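Local coordinates for protein putative polyketide cyclase (Acidithiobacillus ferrooxidans, PDB 3F9S) that probably acts as a SnoaL-like polyketide cyclase, closing rings on polyketide substrates, though its own substrate is not established, at residues S3-S6 / E10-T13; Q14-V19 / Q70-Q75; Y36-D41 / K57-T62; P42-E47 / K61-A66; G76-G81 / V85-W90. One frame throughout, in Å; residues are numbered along the deposited sequence.

Contact 1: S3-S6 / E10-T13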
# COMPACT_ATOMS: atom_id res chain seq x y z
N SER A 3 10.43 -10.39 -17.73
CA SER A 3 9.77 -10.91 -16.52
C SER A 3 10.86 -11.40 -15.55
O SER A 3 12.08 -11.25 -15.81
CB SER A 3 8.68 -11.97 -16.76
OG SER A 3 7.89 -12.15 -15.59
N ILE A 4 10.44 -11.97 -14.43
CA ILE A 4 11.36 -12.23 -13.36
C ILE A 4 12.28 -13.41 -13.56
O ILE A 4 12.00 -14.33 -14.34
CB ILE A 4 10.67 -12.40 -12.00
CG1 ILE A 4 9.74 -13.63 -11.98
CG2 ILE A 4 9.95 -11.13 -11.56
CD1 ILE A 4 9.33 -13.94 -10.58
N SER A 5 13.37 -13.37 -12.82
CA SER A 5 14.25 -14.51 -12.75
C SER A 5 13.86 -15.21 -11.45
O SER A 5 13.11 -14.67 -10.61
CB SER A 5 15.73 -14.13 -12.74
OG SER A 5 16.19 -13.77 -11.46
N SER A 6 14.43 -16.39 -11.29
CA SER A 6 14.24 -17.21 -10.09
C SER A 6 14.64 -16.52 -8.78
O SER A 6 14.23 -16.94 -7.70
CB SER A 6 15.06 -18.51 -10.21
OG SER A 6 16.44 -18.24 -10.24
N GLU A 10 15.07 -12.52 -3.65
CA GLU A 10 16.40 -12.30 -3.08
C GLU A 10 16.95 -10.96 -3.57
O GLU A 10 17.53 -10.21 -2.80
CB GLU A 10 17.33 -13.48 -3.39
CG GLU A 10 16.97 -14.73 -2.56
CD GLU A 10 17.48 -16.05 -3.14
OE1 GLU A 10 17.01 -16.45 -4.23
OE2 GLU A 10 18.29 -16.74 -2.49
N ILE A 11 16.72 -10.67 -4.85
CA ILE A 11 17.15 -9.41 -5.46
C ILE A 11 16.52 -8.21 -4.76
O ILE A 11 17.23 -7.29 -4.36
CB ILE A 11 16.85 -9.38 -6.96
CG1 ILE A 11 17.80 -10.33 -7.69
CG2 ILE A 11 16.97 -7.95 -7.53
CD1 ILE A 11 17.30 -10.70 -9.04
N LEU A 12 15.20 -8.24 -4.57
CA LEU A 12 14.49 -7.15 -3.87
C LEU A 12 14.97 -6.98 -2.47
O LEU A 12 15.14 -5.86 -2.01
CB LEU A 12 12.98 -7.37 -3.78
CG LEU A 12 12.08 -6.97 -4.93
CD1 LEU A 12 10.60 -7.10 -4.50
CD2 LEU A 12 12.41 -5.56 -5.41
N THR A 13 15.16 -8.11 -1.80
CA THR A 13 15.67 -8.11 -0.45
C THR A 13 17.04 -7.41 -0.40
O THR A 13 17.19 -6.50 0.42
CB THR A 13 15.73 -9.50 0.15
OG1 THR A 13 14.45 -10.12 0.05
CG2 THR A 13 16.17 -9.43 1.64
O HOH W 1 14.67 -15.30 -4.67

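Contact 2: Q14-V19 / Q70-Q75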
# COMPACT_ATOMS: atom_id res chain seq x y z
N GLN A 14 17.96 -7.77 -1.28
CA GLN A 14 19.32 -7.18 -1.28
C GLN A 14 19.27 -5.71 -1.68
O GLN A 14 19.91 -4.88 -1.06
CB GLN A 14 20.28 -7.93 -2.22
CG GLN A 14 21.76 -7.65 -1.91
CD GLN A 14 22.75 -8.19 -2.94
OE1 GLN A 14 22.46 -8.30 -4.13
NE2 GLN A 14 23.96 -8.48 -2.47
N PHE A 15 18.54 -5.43 -2.75
CA PHE A 15 18.32 -4.08 -3.25
C PHE A 15 17.79 -3.15 -2.17
O PHE A 15 18.32 -2.07 -1.95
CB PHE A 15 17.34 -4.15 -4.42
CG PHE A 15 16.55 -2.90 -4.66
CD1 PHE A 15 17.13 -1.75 -5.16
CD2 PHE A 15 15.19 -2.90 -4.38
CE1 PHE A 15 16.34 -0.61 -5.39
CE2 PHE A 15 14.42 -1.80 -4.59
CZ PHE A 15 14.98 -0.66 -5.09
N THR A 16 16.75 -3.62 -1.47
CA THR A 16 16.12 -2.84 -0.40
C THR A 16 17.13 -2.58 0.69
O THR A 16 17.24 -1.47 1.19
CB THR A 16 14.88 -3.57 0.15
OG1 THR A 16 13.92 -3.72 -0.92
CG2 THR A 16 14.24 -2.80 1.30
N ARG A 17 17.89 -3.62 1.02
CA ARG A 17 18.91 -3.49 2.04
C ARG A 17 19.99 -2.50 1.63
O ARG A 17 20.25 -1.53 2.35
CB ARG A 17 19.52 -4.85 2.35
CG ARG A 17 20.47 -4.81 3.50
CD ARG A 17 21.06 -6.16 3.78
NE ARG A 17 22.08 -6.07 4.81
CZ ARG A 17 22.88 -7.07 5.19
NH1 ARG A 17 22.79 -8.29 4.65
NH2 ARG A 17 23.78 -6.84 6.15
N GLU A 18 20.59 -2.74 0.48
CA GLU A 18 21.73 -1.93 0.04
C GLU A 18 21.40 -0.50 -0.30
O GLU A 18 22.05 0.43 0.18
CB GLU A 18 22.41 -2.59 -1.16
CG GLU A 18 23.08 -3.88 -0.83
CD GLU A 18 23.74 -4.55 -2.02
OE1 GLU A 18 23.53 -4.14 -3.18
OE2 GLU A 18 24.47 -5.53 -1.78
N VAL A 19 20.40 -0.33 -1.16
CA VAL A 19 20.06 1.01 -1.62
C VAL A 19 19.25 1.79 -0.59
O VAL A 19 19.63 2.89 -0.22
CB VAL A 19 19.29 0.97 -2.95
CG1 VAL A 19 18.83 2.38 -3.36
CG2 VAL A 19 20.14 0.33 -4.03
N GLN A 70 17.04 5.68 7.78
CA GLN A 70 15.85 4.88 7.54
C GLN A 70 16.20 3.44 7.21
O GLN A 70 17.21 3.17 6.56
CB GLN A 70 14.98 5.46 6.43
CG GLN A 70 15.56 5.44 5.04
CD GLN A 70 14.71 6.22 4.07
OE1 GLN A 70 13.84 5.66 3.43
NE2 GLN A 70 14.90 7.53 4.02
N CYS A 71 15.34 2.53 7.65
CA CYS A 71 15.57 1.12 7.45
C CYS A 71 14.24 0.49 7.10
O CYS A 71 13.26 0.71 7.79
CB CYS A 71 16.13 0.47 8.72
SG CYS A 71 16.69 -1.19 8.36
N PHE A 72 14.24 -0.27 6.02
CA PHE A 72 13.07 -1.02 5.57
C PHE A 72 13.20 -2.43 6.11
O PHE A 72 14.28 -3.00 6.09
CB PHE A 72 13.01 -1.06 4.06
CG PHE A 72 12.67 0.25 3.46
CD1 PHE A 72 13.63 1.25 3.36
CD2 PHE A 72 11.38 0.50 3.01
CE1 PHE A 72 13.32 2.49 2.80
CE2 PHE A 72 11.06 1.73 2.45
CZ PHE A 72 12.03 2.72 2.33
N ASP A 73 12.08 -2.95 6.59
CA ASP A 73 12.00 -4.26 7.19
C ASP A 73 10.92 -4.98 6.40
O ASP A 73 9.74 -4.78 6.66
CB ASP A 73 11.65 -4.08 8.67
CG ASP A 73 11.39 -5.37 9.40
OD1 ASP A 73 11.60 -6.47 8.84
OD2 ASP A 73 10.96 -5.26 10.56
N ILE A 74 11.36 -5.82 5.47
CA ILE A 74 10.46 -6.50 4.56
C ILE A 74 9.65 -7.47 5.39
O ILE A 74 10.20 -8.21 6.21
CB ILE A 74 11.21 -7.23 3.44
CG1 ILE A 74 11.97 -6.24 2.56
CG2 ILE A 74 10.24 -8.03 2.55
CD1 ILE A 74 12.85 -6.90 1.54
N GLN A 75 8.34 -7.41 5.20
CA GLN A 75 7.40 -8.28 5.87
C GLN A 75 7.03 -9.44 4.98
O GLN A 75 7.03 -10.57 5.42
CB GLN A 75 6.16 -7.51 6.27
CG GLN A 75 6.47 -6.38 7.22
CD GLN A 75 7.16 -6.84 8.47
OE1 GLN A 75 8.36 -6.62 8.65
NE2 GLN A 75 6.43 -7.55 9.30

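Contact 3: Y36-D41 / K57-T62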
# COMPACT_ATOMS: atom_id res chain seq x y z
N TYR A 36 12.92 3.30 -15.51
CA TYR A 36 12.25 2.98 -14.29
C TYR A 36 11.11 3.97 -14.13
O TYR A 36 11.34 5.16 -14.11
CB TYR A 36 13.22 3.09 -13.13
CG TYR A 36 12.61 2.70 -11.82
CD1 TYR A 36 11.89 3.62 -11.06
CD2 TYR A 36 12.81 1.42 -11.30
CE1 TYR A 36 11.36 3.25 -9.82
CE2 TYR A 36 12.28 1.05 -10.10
CZ TYR A 36 11.56 1.97 -9.35
OH TYR A 36 11.07 1.56 -8.14
N THR A 37 9.90 3.45 -13.96
CA THR A 37 8.72 4.29 -13.88
C THR A 37 8.12 4.25 -12.51
O THR A 37 7.82 3.18 -12.01
CB THR A 37 7.67 3.83 -14.90
OG1 THR A 37 8.27 3.89 -16.19
CG2 THR A 37 6.42 4.73 -14.87
N VAL A 38 7.93 5.42 -11.92
CA VAL A 38 7.22 5.50 -10.65
C VAL A 38 5.75 5.49 -11.10
O VAL A 38 5.17 6.52 -11.43
CB VAL A 38 7.56 6.75 -9.85
CG1 VAL A 38 6.76 6.78 -8.56
CG2 VAL A 38 9.07 6.84 -9.59
N LEU A 39 5.19 4.30 -11.16
CA LEU A 39 3.84 4.12 -11.69
C LEU A 39 2.81 4.75 -10.78
O LEU A 39 1.86 5.33 -11.24
CB LEU A 39 3.53 2.65 -11.85
CG LEU A 39 4.42 1.91 -12.85
CD1 LEU A 39 4.33 0.39 -12.58
CD2 LEU A 39 3.99 2.28 -14.26
N HIS A 40 3.00 4.59 -9.48
CA HIS A 40 2.08 5.15 -8.52
C HIS A 40 2.83 5.23 -7.21
O HIS A 40 3.47 4.27 -6.80
CB HIS A 40 0.89 4.21 -8.40
CG HIS A 40 -0.16 4.70 -7.45
ND1 HIS A 40 -1.10 5.63 -7.81
CD2 HIS A 40 -0.44 4.33 -6.18
CE1 HIS A 40 -1.91 5.84 -6.78
NE2 HIS A 40 -1.51 5.08 -5.77
N ASP A 41 2.72 6.36 -6.54
CA ASP A 41 3.45 6.58 -5.31
C ASP A 41 2.98 7.91 -4.75
O ASP A 41 3.62 8.95 -4.99
CB ASP A 41 4.96 6.61 -5.57
CG ASP A 41 5.78 6.36 -4.33
OD1 ASP A 41 5.29 6.45 -3.19
OD2 ASP A 41 6.98 6.13 -4.55
N LYS A 57 18.70 7.33 -8.98
CA LYS A 57 19.65 7.58 -7.90
C LYS A 57 19.42 8.94 -7.26
O LYS A 57 19.52 9.06 -6.06
CB LYS A 57 21.09 7.40 -8.36
CG LYS A 57 21.43 5.96 -8.58
CD LYS A 57 22.89 5.71 -8.87
CE LYS A 57 23.31 6.03 -10.24
NZ LYS A 57 24.70 5.48 -10.48
N GLU A 58 19.06 9.94 -8.06
CA GLU A 58 18.75 11.26 -7.52
C GLU A 58 17.54 11.18 -6.60
O GLU A 58 17.55 11.77 -5.53
CB GLU A 58 18.52 12.32 -8.61
CG GLU A 58 19.77 12.63 -9.41
CD GLU A 58 20.94 13.13 -8.60
OE1 GLU A 58 20.74 13.80 -7.57
OE2 GLU A 58 22.07 12.87 -9.04
N ARG A 59 16.54 10.40 -6.99
CA ARG A 59 15.37 10.24 -6.15
C ARG A 59 15.76 9.55 -4.85
O ARG A 59 15.29 9.95 -3.79
CB ARG A 59 14.28 9.52 -6.89
CG ARG A 59 13.13 9.07 -6.04
CD ARG A 59 12.09 8.52 -6.92
NE ARG A 59 10.97 8.03 -6.12
CZ ARG A 59 10.96 6.88 -5.46
NH1 ARG A 59 11.99 6.04 -5.49
NH2 ARG A 59 9.89 6.54 -4.77
N VAL A 60 16.60 8.52 -4.93
CA VAL A 60 17.06 7.85 -3.71
C VAL A 60 17.75 8.85 -2.80
O VAL A 60 17.45 8.91 -1.61
CB VAL A 60 18.02 6.69 -3.96
CG1 VAL A 60 18.33 6.00 -2.61
CG2 VAL A 60 17.41 5.70 -4.93
N LYS A 61 18.62 9.68 -3.38
CA LYS A 61 19.35 10.67 -2.60
C LYS A 61 18.40 11.62 -1.86
O LYS A 61 18.64 11.92 -0.69
CB LYS A 61 20.31 11.48 -3.46
CG LYS A 61 21.48 10.68 -4.05
CD LYS A 61 22.27 11.59 -4.99
CE LYS A 61 23.11 10.81 -5.98
NZ LYS A 61 23.83 11.75 -6.90
N THR A 62 17.34 12.06 -2.54
CA THR A 62 16.37 12.97 -1.92
C THR A 62 15.59 12.31 -0.80
O THR A 62 15.50 12.86 0.29
CB THR A 62 15.40 13.51 -2.97
OG1 THR A 62 16.13 14.44 -3.75
CG2 THR A 62 14.24 14.27 -2.35

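Contact 4: P42-E47 / K61-A66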
# COMPACT_ATOMS: atom_id res chain seq x y z
N PRO A 42 1.82 7.89 -4.08
CA PRO A 42 1.18 9.10 -3.59
C PRO A 42 2.11 10.10 -2.96
O PRO A 42 2.86 9.76 -2.04
CB PRO A 42 0.16 8.57 -2.61
CG PRO A 42 -0.29 7.31 -3.29
CD PRO A 42 0.99 6.71 -3.77
N GLY A 43 2.10 11.31 -3.50
CA GLY A 43 2.93 12.40 -3.01
C GLY A 43 4.37 12.39 -3.45
O GLY A 43 5.10 13.36 -3.16
N ASP A 44 4.79 11.35 -4.18
CA ASP A 44 6.17 11.26 -4.59
C ASP A 44 6.38 12.29 -5.68
O ASP A 44 5.59 12.34 -6.64
CB ASP A 44 6.53 9.87 -5.12
CG ASP A 44 8.00 9.70 -5.24
OD1 ASP A 44 8.50 10.05 -6.31
OD2 ASP A 44 8.66 9.31 -4.24
N PRO A 45 7.41 13.14 -5.55
CA PRO A 45 7.67 14.13 -6.60
C PRO A 45 7.88 13.55 -8.00
O PRO A 45 7.58 14.22 -8.99
CB PRO A 45 8.93 14.84 -6.11
CG PRO A 45 8.99 14.59 -4.69
CD PRO A 45 8.38 13.26 -4.45
N TRP A 46 8.36 12.31 -8.07
CA TRP A 46 8.61 11.60 -9.33
C TRP A 46 7.44 10.73 -9.79
O TRP A 46 7.58 10.00 -10.77
CB TRP A 46 9.87 10.72 -9.17
CG TRP A 46 11.10 11.52 -8.95
CD1 TRP A 46 11.95 11.96 -9.91
CD2 TRP A 46 11.60 12.04 -7.71
NE1 TRP A 46 12.96 12.68 -9.36
CE2 TRP A 46 12.77 12.76 -8.01
CE3 TRP A 46 11.17 11.98 -6.37
CZ2 TRP A 46 13.54 13.41 -7.02
CZ3 TRP A 46 11.93 12.63 -5.39
CH2 TRP A 46 13.10 13.33 -5.74
N GLU A 47 6.30 10.79 -9.11
CA GLU A 47 5.16 9.98 -9.50
C GLU A 47 4.79 10.22 -10.96
O GLU A 47 4.73 11.36 -11.41
CB GLU A 47 3.96 10.22 -8.63
CG GLU A 47 2.92 9.13 -8.79
CD GLU A 47 1.72 9.40 -7.95
OE1 GLU A 47 1.30 10.57 -7.87
OE2 GLU A 47 1.20 8.42 -7.39
N LYS A 61 18.62 9.68 -3.38
CA LYS A 61 19.35 10.67 -2.60
C LYS A 61 18.40 11.62 -1.86
O LYS A 61 18.64 11.92 -0.69
CB LYS A 61 20.31 11.48 -3.46
CG LYS A 61 21.48 10.68 -4.05
CD LYS A 61 22.27 11.59 -4.99
CE LYS A 61 23.11 10.81 -5.98
NZ LYS A 61 23.83 11.75 -6.90
N THR A 62 17.34 12.06 -2.54
CA THR A 62 16.37 12.97 -1.92
C THR A 62 15.59 12.31 -0.80
O THR A 62 15.50 12.86 0.29
CB THR A 62 15.40 13.51 -2.97
OG1 THR A 62 16.13 14.44 -3.75
CG2 THR A 62 14.24 14.27 -2.35
N LEU A 63 15.06 11.14 -1.09
CA LEU A 63 14.29 10.40 -0.10
C LEU A 63 15.16 9.95 1.07
O LEU A 63 14.74 10.04 2.23
CB LEU A 63 13.57 9.22 -0.74
CG LEU A 63 12.31 9.51 -1.55
CD1 LEU A 63 12.41 10.64 -2.55
CD2 LEU A 63 11.88 8.22 -2.25
N ARG A 64 16.37 9.49 0.79
CA ARG A 64 17.28 9.05 1.86
C ARG A 64 17.67 10.24 2.74
O ARG A 64 17.68 10.10 3.95
CB ARG A 64 18.53 8.32 1.33
CG ARG A 64 18.26 6.86 0.86
CD ARG A 64 18.26 5.85 2.01
NE ARG A 64 19.54 5.92 2.72
CZ ARG A 64 19.83 5.39 3.90
NH1 ARG A 64 18.94 4.72 4.61
NH2 ARG A 64 21.06 5.55 4.40
N ALA A 65 17.94 11.40 2.14
CA ALA A 65 18.32 12.60 2.89
C ALA A 65 17.29 13.05 3.93
O ALA A 65 17.67 13.59 4.95
CB ALA A 65 18.62 13.75 1.94
N ALA A 66 16.01 12.84 3.65
CA ALA A 66 14.93 13.19 4.59
C ALA A 66 15.03 12.42 5.92
O ALA A 66 14.80 12.97 6.99
CB ALA A 66 13.57 12.93 3.95

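Contact 5: G76-G81 / V85-W90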
# COMPACT_ATOMS: atom_id res chain seq x y z
N GLY A 76 6.62 -9.16 3.75
CA GLY A 76 6.23 -10.20 2.83
C GLY A 76 6.70 -9.88 1.44
O GLY A 76 6.89 -8.71 1.09
N LEU A 77 6.92 -10.93 0.66
CA LEU A 77 7.28 -10.80 -0.76
C LEU A 77 6.31 -11.71 -1.48
O LEU A 77 6.22 -12.88 -1.14
CB LEU A 77 8.71 -11.22 -1.04
CG LEU A 77 9.76 -10.27 -0.51
CD1 LEU A 77 11.13 -10.88 -0.65
CD2 LEU A 77 9.70 -8.92 -1.20
N PHE A 78 5.57 -11.14 -2.43
CA PHE A 78 4.51 -11.85 -3.13
C PHE A 78 4.82 -11.73 -4.61
O PHE A 78 4.63 -10.67 -5.18
CB PHE A 78 3.16 -11.26 -2.75
CG PHE A 78 2.98 -11.15 -1.28
CD1 PHE A 78 2.46 -12.21 -0.55
CD2 PHE A 78 3.34 -9.98 -0.61
CE1 PHE A 78 2.31 -12.10 0.84
CE2 PHE A 78 3.20 -9.89 0.76
CZ PHE A 78 2.68 -10.94 1.48
N ALA A 79 5.32 -12.81 -5.21
CA ALA A 79 5.78 -12.83 -6.59
C ALA A 79 4.66 -13.33 -7.48
O ALA A 79 4.04 -14.34 -7.18
CB ALA A 79 7.02 -13.74 -6.77
N ASP A 80 4.37 -12.60 -8.55
CA ASP A 80 3.37 -13.06 -9.51
C ASP A 80 3.74 -12.44 -10.83
O ASP A 80 3.74 -11.22 -10.97
CB ASP A 80 1.97 -12.64 -9.09
CG ASP A 80 0.90 -13.16 -10.01
OD1 ASP A 80 1.20 -13.71 -11.10
OD2 ASP A 80 -0.27 -13.09 -9.63
N GLY A 81 4.05 -13.30 -11.80
CA GLY A 81 4.38 -12.86 -13.15
C GLY A 81 5.66 -12.05 -13.12
O GLY A 81 6.62 -12.47 -12.48
N VAL A 85 5.49 -8.04 -5.11
CA VAL A 85 4.98 -7.07 -4.15
C VAL A 85 5.74 -7.27 -2.86
O VAL A 85 5.86 -8.41 -2.39
CB VAL A 85 3.49 -7.23 -3.89
CG1 VAL A 85 3.03 -6.08 -2.95
CG2 VAL A 85 2.66 -7.21 -5.18
N MSE A 86 6.25 -6.18 -2.27
CA MSE A 86 6.96 -6.21 -1.03
C MSE A 86 6.13 -5.39 -0.05
O MSE A 86 5.78 -4.26 -0.35
CB MSE A 86 8.32 -5.52 -1.20
CG MSE A 86 9.20 -5.57 -0.00
SE MSE A 86 10.69 -4.41 -0.60
CE MSE A 86 10.16 -2.69 -0.19
N THR A 87 5.77 -5.99 1.06
CA THR A 87 5.16 -5.26 2.16
C THR A 87 6.30 -5.05 3.12
O THR A 87 7.19 -5.89 3.24
CB THR A 87 4.01 -6.01 2.80
OG1 THR A 87 4.43 -7.32 3.15
CG2 THR A 87 2.84 -6.09 1.82
N TRP A 88 6.26 -3.93 3.83
CA TRP A 88 7.35 -3.55 4.69
C TRP A 88 6.95 -2.60 5.78
O TRP A 88 5.92 -1.92 5.70
CB TRP A 88 8.47 -2.91 3.87
CG TRP A 88 8.02 -1.91 2.86
CD1 TRP A 88 7.73 -2.15 1.59
CD2 TRP A 88 7.83 -0.50 3.06
NE1 TRP A 88 7.34 -1.01 0.94
CE2 TRP A 88 7.40 0.03 1.82
CE3 TRP A 88 7.96 0.34 4.15
CZ2 TRP A 88 7.14 1.38 1.63
CZ3 TRP A 88 7.69 1.70 3.99
CH2 TRP A 88 7.28 2.21 2.73
N LEU A 89 7.77 -2.64 6.82
CA LEU A 89 7.74 -1.70 7.91
C LEU A 89 8.98 -0.88 7.68
O LEU A 89 9.90 -1.27 6.95
CB LEU A 89 7.81 -2.42 9.24
CG LEU A 89 6.67 -3.40 9.44
CD1 LEU A 89 6.85 -4.07 10.78
CD2 LEU A 89 5.28 -2.80 9.32
N TRP A 90 9.01 0.26 8.34
CA TRP A 90 10.07 1.22 8.13
C TRP A 90 10.25 1.97 9.40
O TRP A 90 9.27 2.23 10.12
CB TRP A 90 9.56 2.14 7.04
CG TRP A 90 10.40 3.25 6.63
CD1 TRP A 90 11.28 3.23 5.61
CD2 TRP A 90 10.39 4.58 7.14
NE1 TRP A 90 11.83 4.46 5.43
CE2 TRP A 90 11.30 5.32 6.37
CE3 TRP A 90 9.68 5.23 8.16
CZ2 TRP A 90 11.53 6.67 6.58
CZ3 TRP A 90 9.91 6.57 8.38
CH2 TRP A 90 10.84 7.27 7.61

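Contact 1: S3-S6 / E10-T13
One water joins Ser6 to Glu10 and is gripped from three directions. It accepts from the backbone N of Glu10, with water O and Glu10 N 3.0 Å apart. It donates to Glu10 OE1 at 2.6 Å from the water O; Glu10 has two conformers, and this bond, seen in one of them, is doubtful for the other. A weak bond, 3.5 Å from the water O to Ser6 O, completes the bridge. Ser6 and Glu10 are four residues apart, the spacing of an alpha-helical bond, yet Ser6 O lies 6.1 Å from Glu10 N, too far for a direct link. The water spans the gap where the chain enters helix 8-21.

Beside this bridge the segments meet by a van der Waals touch between a hydroxyl and a methyl. Ser5 OG comes within 4.1 Å of Ile11 CD1, the far end of the isoleucine chain, which turns toward the N-terminal segment. Ser5 OG lies between its own backbone N and carbonyl carbon (chi1 83°), and its polar partners are others: it accepts from Lys7 N, two residues on, forming an ST turn, and bonds to Asn121 OD1. Ile11 also packs on Asn121, in the turn between strands 107-118 and 122-130, while Ser3 pairs through its backbone with Gly120.

With only 62 Å² buried and no direct polar bond between the segments, the association is weak in itself. One helix N-H and one carboxylate oxygen are served by a water that reaches Ser6 O only weakly, and segment 3-6 is probably held more by its bonds to Gly120 and Asn121 than by the helix.

Contact 2: Q14-V19 / Q70-Q75
Thr16 meets both Phe72 and Ile74, and each of its side-chain atoms has a different task. From the helix, CB points at the strand and passes 4.1 Å from Ile74 CD1, the side chains running at a slant to one another. The two branches then part. OG1 sits beside the backbone N (chi1 -61°) and turns back to its own helix, where it hydrogen-bonds Leu12 O; Ile74 CD1 lies 4.2 Å from Thr16 OG1, a purely van der Waals neighbour. CG2 points the other way and presses on Phe72, 3.5 Å from its CB and 4.1 Å from its CG. Here the side chains cross at about a right angle, and the methyl meets the root of the aromatic group.

Helix 8-21 thus lies against strand 71-80, as expected for the helix-on-curved-sheet build of the NTF2-like fold. Phe72 is held further by edge-to-face contacts with Trp88 and Trp90 of strand 83-93, and its backbone N bonds to Ser21 OG. A glycerol lies close to its side chain.

Since the threonine hydroxyl is satisfied within the helix, the face offered to the strand is effectively hydrocarbon; this contact rests on dispersion and burial, with Ser21 adding a polar link.

Contact 3: Y36-D41 / K57-T62
Asp41 OD2 and Arg59 NH2 form a salt bridge of 2.9 Å, the carboxylate oxygen arriving at the edge of the guanidinium, near its plane. The two side chains approach from opposite directions, their flat groups are turned 56° apart, and a single oxygen and nitrogen carry the bridge in place of a flat two-pronged pairing. Val38 CG2 lies over one face of the guanidinium, 4.1 Å from Arg59 NE.

Arginine reaches this far because its chain is extended from CG to NE, with CG opposite the backbone N across the CA-CB bond (chi1 169°). It spans from helix 53-66 to strand 36-40 across the interior of the NTF2-like cone, where such proteins commonly have their pocket; a glycerol, probably from the crystallisation liquor, bonds Arg59 NH1 there and may mark the pocket.

Further out, Arg59 NH2 has a second carboxylate partner in Asp44. Asp41 in turn is gripped at both oxygens, OD2 by His126 NE2 and OD1 by Gln128 NE2, both from strand 122-130, which fixes the carboxylate in rotation. His126 is itself positioned from its other ring nitrogen, ND1, by Tyr36 OH, so the buried polar network returns to strand 36-40.

Contact 4: P42-E47 / K61-A66
Trp46 and Leu63 meet because their first torsions both set CG beside the backbone N, at chi1 -64° in the tryptophan, while chi2 of 48° in Leu63 turns CD1 to the indole and CD2 to the Asp44 carboxylate. The side chains of Trp46 and Leu63 slide past each other in opposite directions. Leu63 CD1 comes to 3.5 Å from Trp46 CZ3, a close apolar contact on the six-membered ring, and Leu63 CD2 lies 3.9 Å from Asp44 OD2, the two side chains crossing at about a right angle.

Thr62, one residue earlier on the helix, touches the same end of the indole. Its CB is 3.6 Å from Trp46 CH2, and its methyl CG2 lies at the ring edge, in plane, 3.7 Å from CH2. Pro45 CB covers one face of the indole, 3.6 Å above the plane toward the rim.

The loop shapes itself to present these groups. Residues Asp44 to Glu47 make a type I beta turn, and Asp44 OD1 accepts from Trp46 N at 2.9 Å, with an angle of 144° at the hydrogen: an Asx turn. One carboxylate oxygen thus braces the turn while the other, OD2, faces the helix.

A glycerol, probably from the crystallisation liquor, lies near Leu63. Within the fold, the loop after strand 36-40 folds over the later turns of helix 53-66; Trp46 lies between that helix and Val38 of the strand, and Pro42 packs on Asp131 of the second subunit.

Contact 5: G76-G81 / V85-W90
Phe78 and Val85 form the tight part of this antiparallel hairpin, a hydrogen-bonded pair with both bonds short: Phe78 N to Val85 O at 2.7 Å and Val85 N to Phe78 O at 2.8 Å. Leu77 and Met86 (selenomethionine) make the next, non-hydrogen-bonded pair; they lie side by side pointing the same way, with Leu77 CD2 3.6 Å from Met86 CG. Gly76 and Thr87 follow. Thr87 N donates to Gly76 O at 2.9 Å, but the return bond, Gly76 N to Thr87 O, is weak at 3.4 Å. Thr87 O also accepts from Gln75 N, giving the arrangement of a classic beta bulge. The Phe78 ring, with CG beside its backbone N (chi1 -51°), leans back toward Gly76 and meets Thr87 OG1 at its edge, in plane, 3.7 Å from CE2.

Toward the turn the pairing is looser: Ala79 and Asp80 make no contact with 85-90, and Gly81 is exposed. Asp80 looks instead to the second subunit, where it salt-bridges Lys9.

Strand 71-80 is the outermost of the sheet in this chain, and 83-93 joins it to 107-118. The Leu77 and Met86 face packs under helix 8-21, whereas Phe78 and Val85 pack on Val85 and Phe78 of the second subunit.

From the N terminus, contact 1 closes a short loop where the chain enters helix 8-21. Further along that helix, contact 2 opens and closes only after some fifty residues, at strand 71-80. Contacts 3 and 4 are nested within this long loop but cross each other: they open consecutively and both end on helix 53-66, overlapping at Lys61 and Thr62, so strand 36-40 and its following loop are tied to successive turns of one helix. Contact 5 comes last, in series, closing the hairpin of strands 71-80 and 83-93. It touches contacts 1 and 2, joining helix 8-21 to the sheet edge, and lies across the chain's centre from contacts 3 and 4.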